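Long-range contacts in transglutaminase elicitor (Phytophthora sojae, PDB 3TW5), which probably crosslinks proteins as a transglutaminase (EC 2.3.2.13), forming bonds between glutamine and lysine side chains, and is an elicitor of plant innate immunity: residues His129-Ala134 with Leu160-Tyr165; Glu138-Cys143 with Asp156-Val161; Trp231-Arg236 with Ile280-Thr285. The protein carries 1 engineered substitution. One frame throughout, in Å; residues are numbered along the deposited sequence.

Contact 1: His129-Ala134 with Leu160-Tyr165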
loop_
_atom_site.group_PDB
_atom_site.type_symbol
_atom_site.label_atom_id
_atom_site.label_comp_id
_atom_site.label_asym_id
_atom_site.label_seq_id
_atom_site.Cartn_x
_atom_site.Cartn_y
_atom_site.Cartn_z
ATOM N N HIS A 129 0.412 -0.116 -5.790
ATOM C CA HIS A 129 -1.015 -0.415 -5.678
ATOM C C HIS A 129 -1.299 -1.909 -5.830
ATOM O O HIS A 129 -2.358 -2.389 -5.427
ATOM C CB HIS A 129 -1.789 0.354 -6.746
ATOM C CG HIS A 129 -1.370 0.023 -8.145
ATOM N ND1 HIS A 129 -0.420 0.749 -8.829
ATOM C CD2 HIS A 129 -1.760 -0.970 -8.980
ATOM C CE1 HIS A 129 -0.248 0.223 -10.029
ATOM N NE2 HIS A 129 -1.048 -0.822 -10.144
ATOM N N ALA A 130 -0.351 -2.626 -6.429
ATOM C CA ALA A 130 -0.481 -4.059 -6.672
ATOM C C ALA A 130 0.244 -4.890 -5.616
ATOM O O ALA A 130 -0.251 -5.943 -5.204
ATOM C CB ALA A 130 0.026 -4.398 -8.056
ATOM N N TRP A 131 1.415 -4.419 -5.188
ATOM C CA TRP A 131 2.195 -5.086 -4.147
ATOM C C TRP A 131 1.474 -5.093 -2.799
ATOM O O TRP A 131 1.432 -6.123 -2.119
ATOM C CB TRP A 131 3.582 -4.447 -4.009
ATOM C CG TRP A 131 4.165 -4.565 -2.629
ATOM C CD1 TRP A 131 4.539 -5.714 -1.990
ATOM C CD2 TRP A 131 4.426 -3.497 -1.713
ATOM N NE1 TRP A 131 5.013 -5.428 -0.735
ATOM C CE2 TRP A 131 4.959 -4.074 -0.539
ATOM C CE3 TRP A 131 4.267 -2.105 -1.771
ATOM C CZ2 TRP A 131 5.334 -3.308 0.572
ATOM C CZ3 TRP A 131 4.640 -1.343 -0.666
ATOM C CH2 TRP A 131 5.169 -1.948 0.488
ATOM N N SER A 132 0.912 -3.945 -2.423
ATOM C CA SER A 132 0.256 -3.778 -1.124
ATOM C C SER A 132 -0.832 -4.822 -0.832
ATOM O O SER A 132 -0.776 -5.486 0.204
ATOM C CB SER A 132 -0.295 -2.361 -0.970
ATOM O OG SER A 132 0.712 -1.399 -1.214
ATOM N N PRO A 133 -1.821 -4.978 -1.739
ATOM C CA PRO A 133 -2.835 -6.002 -1.494
ATOM C C PRO A 133 -2.271 -7.420 -1.547
ATOM O O PRO A 133 -2.787 -8.304 -0.866
ATOM C CB PRO A 133 -3.844 -5.780 -2.625
ATOM C CG PRO A 133 -3.093 -5.068 -3.677
ATOM C CD PRO A 133 -2.121 -4.204 -2.958
ATOM N N ALA A 134 -1.223 -7.629 -2.342
ATOM C CA ALA A 134 -0.551 -8.923 -2.405
ATOM C C ALA A 134 0.169 -9.211 -1.090
ATOM O O ALA A 134 0.133 -10.337 -0.591
ATOM C CB ALA A 134 0.412 -8.975 -3.571
ATOM N N LEU A 160 6.529 -11.683 -9.446
ATOM C CA LEU A 160 5.514 -12.316 -10.277
ATOM C C LEU A 160 4.101 -12.060 -9.754
ATOM O O LEU A 160 3.237 -11.612 -10.509
ATOM C CB LEU A 160 5.784 -13.818 -10.424
ATOM C CG LEU A 160 7.061 -14.244 -11.159
ATOM C CD1 LEU A 160 7.173 -15.756 -11.172
ATOM C CD2 LEU A 160 7.119 -13.682 -12.579
ATOM N N VAL A 161 3.879 -12.317 -8.464
ATOM C CA VAL A 161 2.559 -12.127 -7.853
ATOM C C VAL A 161 2.133 -10.652 -7.824
ATOM O O VAL A 161 0.951 -10.344 -7.955
ATOM C CB VAL A 161 2.454 -12.793 -6.446
ATOM C CG1 VAL A 161 3.240 -12.018 -5.398
ATOM C CG2 VAL A 161 1.000 -12.938 -6.022
ATOM N N SER A 162 3.097 -9.747 -7.680
ATOM C CA SER A 162 2.802 -8.317 -7.691
ATOM C C SER A 162 2.239 -7.873 -9.039
ATOM O O SER A 162 1.235 -7.164 -9.088
ATOM C CB SER A 162 4.040 -7.494 -7.325
ATOM O OG SER A 162 4.371 -7.665 -5.961
ATOM N N LEU A 163 2.881 -8.308 -10.123
ATOM C CA LEU A 163 2.444 -7.959 -11.473
ATOM C C LEU A 163 1.117 -8.629 -11.835
ATOM O O LEU A 163 0.325 -8.069 -12.600
ATOM C CB LEU A 163 3.519 -8.310 -12.502
ATOM C CG LEU A 163 3.406 -7.617 -13.863
ATOM C CD1 LEU A 163 3.775 -6.147 -13.766
ATOM C CD2 LEU A 163 4.267 -8.307 -14.899
ATOM N N VAL A 164 0.883 -9.823 -11.287
ATOM C CA VAL A 164 -0.401 -10.502 -11.444
ATOM C C VAL A 164 -1.508 -9.594 -10.925
ATOM O O VAL A 164 -2.472 -9.318 -11.637
ATOM C CB VAL A 164 -0.437 -11.870 -10.715
ATOM C CG1 VAL A 164 -1.870 -12.388 -10.586
ATOM C CG2 VAL A 164 0.418 -12.885 -11.445
ATOM N N TYR A 165 -1.343 -9.107 -9.697
ATOM C CA TYR A 165 -2.322 -8.229 -9.057
ATOM C C TYR A 165 -2.566 -6.940 -9.834
ATOM O O TYR A 165 -3.658 -6.376 -9.774
ATOM C CB TYR A 165 -1.893 -7.910 -7.628
ATOM C CG TYR A 165 -2.379 -8.903 -6.599
ATOM C CD1 TYR A 165 -3.284 -8.519 -5.615
ATOM C CD2 TYR A 165 -1.935 -10.222 -6.609
ATOM C CE1 TYR A 165 -3.734 -9.423 -4.663
ATOM C CE2 TYR A 165 -2.378 -11.132 -5.663
ATOM C CZ TYR A 165 -3.275 -10.724 -4.693
ATOM O OH TYR A 165 -3.723 -11.620 -3.753
#
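The Tyr165 ring lies flat against Ala134. Ala134 CB sits over the middle of one face, 3.9 Å from the ring centroid and only 6° off the ring normal, which makes it a CH-pi contact. Pro133 comes to the same ring obliquely, and its CG is 4.0 Å from Tyr165 CD1. One turn earlier, Ala130 CB meets Tyr165 CB at 4.0 Å and also rests on the carbonyl oxygen of Ser162. Trp131 meets Ser162 OG mainly through CA and CB (CB 3.8 Å), with the hydroxyl near the edge of the indole. The far side of the ring reaches strand 232-246. These residues join helix 128-137 to helix 154-167. The local axes come within 7.7 Å and cross at 111°; alanines, a proline and one tyrosine ring fill the crossing. The family belongs to the papain-like clan CA, where a central helix characteristically packs between other helices and a beta sheet, and helix 128-137 is consistent with that role. Pro133 has no amide N-H to give to the previous turn, and the helix is kinked there.

Further out, Tyr165 OH hydrogen-bonds to Glu138 OE1, which fixes the far end of the ring. Ser162 OG hydrogen-bonds to Lys158 O in its own helix. Trp131 NE1 hydrogen-bonds to Trp37 O. Val161 and Val164 pack on helix 352-364 behind the second helix.

Contact 2: Glu138-Cys143 with Asp156-Val161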
loop_
_atom_site.group_PDB
_atom_site.type_symbol
_atom_site.label_atom_id
_atom_site.label_comp_id
_atom_site.label_asym_id
_atom_site.label_seq_id
_atom_site.Cartn_x
_atom_site.Cartn_y
_atom_site.Cartn_z
ATOM N N GLU A 138 -1.716 -12.388 0.295
ATOM C CA GLU A 138 -0.861 -13.509 -0.089
ATOM C C GLU A 138 0.169 -13.857 0.993
ATOM O O GLU A 138 0.894 -12.983 1.473
ATOM C CB GLU A 138 -0.166 -13.203 -1.419
ATOM C CG GLU A 138 -0.132 -14.364 -2.393
ATOM C CD GLU A 138 -1.474 -14.620 -3.056
ATOM O OE1 GLU A 138 -2.071 -13.667 -3.604
ATOM O OE2 GLU A 138 -1.928 -15.782 -3.037
ATOM N N THR A 139 0.210 -15.134 1.378
ATOM C CA THR A 139 1.218 -15.650 2.304
ATOM C C THR A 139 2.604 -15.411 1.712
ATOM O O THR A 139 2.823 -15.676 0.527
ATOM C CB THR A 139 1.027 -17.162 2.561
ATOM O OG1 THR A 139 -0.317 -17.417 2.984
ATOM C CG2 THR A 139 1.985 -17.664 3.631
ATOM N N GLU A 140 3.529 -14.908 2.528
ATOM C CA GLU A 140 4.873 -14.569 2.058
ATOM C C GLU A 140 5.653 -15.791 1.579
ATOM O O GLU A 140 5.656 -16.819 2.256
ATOM C CB GLU A 140 5.672 -13.846 3.145
ATOM C CG GLU A 140 7.016 -13.307 2.654
ATOM C CD GLU A 140 7.889 -12.764 3.761
ATOM O OE1 GLU A 140 8.559 -11.735 3.530
ATOM O OE2 GLU A 140 7.917 -13.365 4.855
ATOM N N PRO A 141 6.308 -15.679 0.405
ATOM C CA PRO A 141 7.270 -16.685 -0.026
ATOM C C PRO A 141 8.398 -16.785 0.994
ATOM O O PRO A 141 8.963 -15.761 1.390
ATOM C CB PRO A 141 7.808 -16.117 -1.343
ATOM C CG PRO A 141 6.764 -15.209 -1.826
ATOM C CD PRO A 141 6.117 -14.630 -0.613
ATOM N N LYS A 142 8.711 -18.003 1.431
ATOM C CA LYS A 142 9.721 -18.197 2.469
ATOM C C LYS A 142 11.076 -18.619 1.898
ATOM O O LYS A 142 12.085 -17.941 2.116
ATOM C CB LYS A 142 9.240 -19.198 3.528
ATOM C CG LYS A 142 9.889 -19.002 4.896
ATOM C CD LYS A 142 9.880 -20.277 5.732
ATOM C CE LYS A 142 8.545 -20.507 6.434
ATOM N NZ LYS A 142 8.513 -21.838 7.112
ATOM N N CYS A 143 11.097 -19.729 1.164
ATOM C CA CYS A 143 12.349 -20.283 0.653
ATOM C C CYS A 143 12.242 -20.674 -0.835
ATOM O O CYS A 143 11.130 -20.853 -1.341
ATOM C CB CYS A 143 12.796 -21.457 1.537
ATOM S SG CYS A 143 11.733 -22.908 1.454
ATOM N N ASP A 156 11.790 -13.275 -6.415
ATOM C CA ASP A 156 11.286 -13.459 -7.774
ATOM C C ASP A 156 9.772 -13.668 -7.763
ATOM O O ASP A 156 9.052 -13.109 -8.596
ATOM C CB ASP A 156 11.961 -14.654 -8.452
ATOM C CG ASP A 156 13.416 -14.393 -8.812
ATOM O OD1 ASP A 156 13.741 -13.303 -9.329
ATOM O OD2 ASP A 156 14.237 -15.310 -8.596
ATOM N N LEU A 157 9.304 -14.472 -6.808
ATOM C CA LEU A 157 7.880 -14.759 -6.654
ATOM C C LEU A 157 7.091 -13.531 -6.210
ATOM O O LEU A 157 5.950 -13.344 -6.626
ATOM C CB LEU A 157 7.662 -15.924 -5.686
ATOM C CG LEU A 157 8.299 -17.263 -6.070
ATOM C CD1 LEU A 157 7.984 -18.314 -5.031
ATOM C CD2 LEU A 157 7.848 -17.730 -7.447
ATOM N N LYS A 158 7.707 -12.696 -5.376
ATOM C CA LYS A 158 7.118 -11.410 -4.996
ATOM C C LYS A 158 6.898 -10.521 -6.222
ATOM O O LYS A 158 5.893 -9.817 -6.309
ATOM C CB LYS A 158 7.988 -10.691 -3.956
ATOM C CG LYS A 158 7.956 -11.337 -2.580
ATOM C CD LYS A 158 8.799 -10.584 -1.564
ATOM C CE LYS A 158 8.684 -11.236 -0.192
ATOM N NZ LYS A 158 9.347 -10.449 0.879
ATOM N N ALA A 159 7.837 -10.574 -7.168
ATOM C CA ALA A 159 7.731 -9.846 -8.432
ATOM C C ALA A 159 6.583 -10.364 -9.282
ATOM O O ALA A 159 5.767 -9.585 -9.776
ATOM C CB ALA A 159 9.032 -9.940 -9.211
ATOM N N LEU A 160 6.529 -11.683 -9.446
ATOM C CA LEU A 160 5.514 -12.316 -10.277
ATOM C C LEU A 160 4.101 -12.060 -9.754
ATOM O O LEU A 160 3.237 -11.612 -10.509
ATOM C CB LEU A 160 5.784 -13.818 -10.424
ATOM C CG LEU A 160 7.061 -14.244 -11.159
ATOM C CD1 LEU A 160 7.173 -15.756 -11.172
ATOM C CD2 LEU A 160 7.119 -13.682 -12.579
ATOM N N VAL A 161 3.879 -12.317 -8.464
ATOM C CA VAL A 161 2.559 -12.127 -7.853
ATOM C C VAL A 161 2.133 -10.652 -7.824
ATOM O O VAL A 161 0.951 -10.344 -7.955
ATOM C CB VAL A 161 2.454 -12.793 -6.446
ATOM C CG1 VAL A 161 3.240 -12.018 -5.398
ATOM C CG2 VAL A 161 1.000 -12.938 -6.022
#
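Glu140 and Pro141 join a loop to helix 154-167 through a buried salt bridge and apolar packing. The loop 138-143 follows helix 128-137 and precedes strand 145-147. Lys158 reaches it with an extended chain, and its NZ is 3.1 Å from Glu140 OE1. The carboxylate oxygen receives this bond on its anti lone pair, away from the other oxygen. Glu140 is extended too, with CG anti to the backbone N (chi1 -173°), and the two chains cross obliquely. The Pro141 ring fills the angle between Leu157 and Lys158: its CG is 4.0 Å from Leu157 CB and 4.1 Å from Lys158 CG. At the start of the loop, Glu138 OE1, the partner of Tyr165, rests 4.0 Å from Val161 CG2. The other oxygen, OE2, hydrogen-bonds with Tyr352 OH. Beyond Pro141, Cys143 is tied by a disulfide to Cys365, near the C-terminus.

Both charged ends of the salt bridge have a second partner. Lys158 NZ hydrogen-bonds to Ala38 O, and Glu140 OE2 accepts from Val290 N. The ion pair therefore links loop, helix and two further backbone sites, and burial probably strengthens the attraction between its charges.

Contact 3: Trp231-Arg236 with Ile280-Thr285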
loop_
_atom_site.group_PDB
_atom_site.type_symbol
_atom_site.label_atom_id
_atom_site.label_comp_id
_atom_site.label_asym_id
_atom_site.label_seq_id
_atom_site.Cartn_x
_atom_site.Cartn_y
_atom_site.Cartn_z
ATOM N N TRP A 231 1.228 7.006 -3.356
ATOM C CA TRP A 231 1.987 5.894 -2.788
ATOM C C TRP A 231 1.084 4.959 -2.003
ATOM O O TRP A 231 0.304 5.403 -1.166
ATOM C CB TRP A 231 3.116 6.398 -1.885
ATOM C CG TRP A 231 4.402 6.645 -2.611
ATOM C CD1 TRP A 231 5.026 7.850 -2.794
ATOM C CD2 TRP A 231 5.224 5.665 -3.263
ATOM N NE1 TRP A 231 6.189 7.681 -3.512
ATOM C CE2 TRP A 231 6.333 6.350 -3.815
ATOM C CE3 TRP A 231 5.134 4.277 -3.433
ATOM C CZ2 TRP A 231 7.343 5.693 -4.526
ATOM C CZ3 TRP A 231 6.135 3.628 -4.140
ATOM C CH2 TRP A 231 7.226 4.336 -4.676
ATOM N N ASN A 232 1.193 3.664 -2.280
ATOM C CA ASN A 232 0.414 2.656 -1.569
ATOM C C ASN A 232 1.293 1.796 -0.680
ATOM O O ASN A 232 2.321 1.282 -1.122
ATOM C CB ASN A 232 -0.360 1.773 -2.549
ATOM C CG ASN A 232 -1.467 2.518 -3.260
ATOM O OD1 ASN A 232 -2.629 2.439 -2.871
ATOM N ND2 ASN A 232 -1.112 3.250 -4.308
ATOM N N GLN A 233 0.886 1.657 0.578
ATOM C CA GLN A 233 1.595 0.824 1.547
ATOM C C GLN A 233 0.577 -0.015 2.314
ATOM O O GLN A 233 -0.475 0.498 2.696
ATOM C CB GLN A 233 2.391 1.680 2.543
ATOM C CG GLN A 233 3.102 2.915 1.971
ATOM C CD GLN A 233 4.339 2.583 1.158
ATOM O OE1 GLN A 233 5.011 1.582 1.400
ATOM N NE2 GLN A 233 4.649 3.432 0.186
ATOM N N PRO A 234 0.882 -1.307 2.544
ATOM C CA PRO A 234 0.006 -2.124 3.381
ATOM C C PRO A 234 0.230 -1.818 4.862
ATOM O O PRO A 234 1.375 -1.761 5.317
ATOM C CB PRO A 234 0.442 -3.550 3.051
ATOM C CG PRO A 234 1.868 -3.429 2.668
ATOM C CD PRO A 234 2.030 -2.076 2.029
ATOM N N VAL A 235 -0.856 -1.612 5.600
ATOM C CA VAL A 235 -0.766 -1.256 7.017
ATOM C C VAL A 235 -0.514 -2.491 7.887
ATOM O O VAL A 235 -1.105 -3.549 7.668
ATOM C CB VAL A 235 -2.025 -0.470 7.487
ATOM C CG1 VAL A 235 -2.028 -0.271 8.996
ATOM C CG2 VAL A 235 -2.095 0.874 6.783
ATOM N N ARG A 236 0.383 -2.345 8.860
ATOM C CA ARG A 236 0.672 -3.405 9.819
ATOM C C ARG A 236 -0.057 -3.188 11.142
ATOM O O ARG A 236 -0.493 -4.151 11.778
ATOM C CB ARG A 236 2.177 -3.517 10.067
ATOM C CG ARG A 236 2.574 -4.739 10.880
ATOM C CD ARG A 236 4.045 -4.718 11.222
ATOM N NE ARG A 236 4.427 -5.859 12.051
ATOM C CZ ARG A 236 5.676 -6.135 12.419
ATOM N NH1 ARG A 236 6.682 -5.355 12.037
ATOM N NH2 ARG A 236 5.924 -7.194 13.174
ATOM N N ILE A 280 4.343 -1.111 6.029
ATOM C CA ILE A 280 5.514 -1.779 5.477
ATOM C C ILE A 280 6.033 -0.987 4.282
ATOM O O ILE A 280 5.244 -0.497 3.477
ATOM C CB ILE A 280 5.162 -3.217 5.028
ATOM C CG1 ILE A 280 4.307 -3.937 6.082
ATOM C CG2 ILE A 280 6.416 -4.003 4.689
ATOM C CD1 ILE A 280 4.941 -4.074 7.468
ATOM N N TYR A 281 7.353 -0.851 4.174
ATOM C CA TYR A 281 7.944 -0.166 3.021
ATOM C C TYR A 281 8.787 -1.077 2.115
ATOM O O TYR A 281 9.092 -2.215 2.474
ATOM C CB TYR A 281 8.675 1.128 3.424
ATOM C CG TYR A 281 9.956 0.962 4.215
ATOM C CD1 TYR A 281 11.198 1.001 3.579
ATOM C CD2 TYR A 281 9.931 0.802 5.602
ATOM C CE1 TYR A 281 12.385 0.867 4.299
ATOM C CE2 TYR A 281 11.111 0.669 6.333
ATOM C CZ TYR A 281 12.335 0.699 5.675
ATOM O OH TYR A 281 13.506 0.564 6.390
ATOM N N GLU A 282 9.156 -0.554 0.946
ATOM C CA GLU A 282 9.786 -1.329 -0.127
ATOM C C GLU A 282 11.219 -1.773 0.165
ATOM O O GLU A 282 11.992 -1.042 0.790
ATOM C CB GLU A 282 9.755 -0.534 -1.440
ATOM C CG GLU A 282 8.353 -0.301 -2.021
ATOM C CD GLU A 282 7.610 0.885 -1.400
ATOM O OE1 GLU A 282 8.153 1.548 -0.487
ATOM O OE2 GLU A 282 6.468 1.154 -1.832
ATOM N N THR A 283 11.556 -2.977 -0.300
ATOM C CA THR A 283 12.916 -3.524 -0.216
ATOM C C THR A 283 13.127 -4.667 -1.210
ATOM O O THR A 283 12.180 -5.359 -1.580
ATOM C CB THR A 283 13.269 -4.020 1.216
ATOM O OG1 THR A 283 14.627 -4.483 1.248
ATOM C CG2 THR A 283 12.341 -5.148 1.655
ATOM N N TYR A 284 14.375 -4.864 -1.628
ATOM C CA TYR A 284 14.724 -5.965 -2.523
ATOM C C TYR A 284 15.369 -7.139 -1.777
ATOM O O TYR A 284 15.917 -8.057 -2.392
ATOM C CB TYR A 284 15.628 -5.470 -3.651
ATOM C CG TYR A 284 14.961 -4.506 -4.607
ATOM C CD1 TYR A 284 14.421 -4.950 -5.812
ATOM C CD2 TYR A 284 14.880 -3.144 -4.313
ATOM C CE1 TYR A 284 13.816 -4.065 -6.699
ATOM C CE2 TYR A 284 14.275 -2.251 -5.193
ATOM C CZ TYR A 284 13.747 -2.718 -6.381
ATOM O OH TYR A 284 13.150 -1.835 -7.251
ATOM N N THR A 285 15.288 -7.106 -0.448
ATOM C CA THR A 285 15.879 -8.144 0.393
ATOM C C THR A 285 15.160 -9.482 0.209
ATOM O O THR A 285 13.954 -9.597 0.448
ATOM C CB THR A 285 15.878 -7.730 1.882
ATOM O OG1 THR A 285 16.442 -6.420 2.011
ATOM C CG2 THR A 285 16.688 -8.712 2.722
#
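Trp231 meets Glu282 at the six-membered part of its indole, with CZ3 3.4 Å from Glu282 OE2. The approach is oblique, and the ring and carboxylate planes are 63° apart. Glu282 is bent at chi2 (83°), which turns CD back from a straight chain, and the carboxylate comes to the first segment. Trp231 NE1 itself hydrogen-bonds to Glu229 OE1.

Asn232 points away from this contact, and its OD1 hydrogen-bonds to Trp334 NE1. Gln233 turns toward the second segment again. Its CB is 3.7 Å from Ile280 O, and its amide lies beside the Glu282 carboxylate with the two planes nearly perpendicular.

Pro234 carries the backbone link: Ile280 N donates to Pro234 O at 3.1 Å, with an N-H...O angle of 166°. Pro234 and Ile280 occupy a hydrogen-bonded site of the antiparallel ladder, but with one bond only, because proline has no N-H to return the other. The Pro234 ring instead packs on the isoleucine, with CG 4.1 Å from Ile280 CB. Two residues on, Arg236 reaches the same isoleucine. Its CB is 3.8 Å from Ile280 CD1, and its CD is almost as near. The arginine then runs on, extended, to hydrogen-bond Thr299 OG1 through NH1.

The contact lies where strand 269-280 ends and its chain turns away from strand 232-246. The ladder continues the other way, where Arg236 pairs with Ser278. Strand 221-223 flanks strand 232-246 through bonds to Gln233, and Trp131 of helix 128-137 packs on Gln233, Pro234 and Glu282.

How the contacts relate
Helix 128-137 connects the three contacts. One side of it meets helix 154-167 in contact 1, and the loop that follows it forms contact 2. The centres of contacts 1 and 2 are about 10 Å apart. They share Leu160 and Val161, and Tyr165 OH is 2.6 Å from Glu138 OE1. Trp131 reaches across to contact 3: its CH2 is 3.5 Å from Pro234 CD. Contacts 1 and 3 have centres about 12 Å apart. Contacts 2 and 3 do not touch, with nearest atoms about 5 Å apart. In papain-like enzymes the catalytic cysteine sits near the start of a central helix that faces a beta sheet, so contacts 1 and 3 probably frame the active-site region.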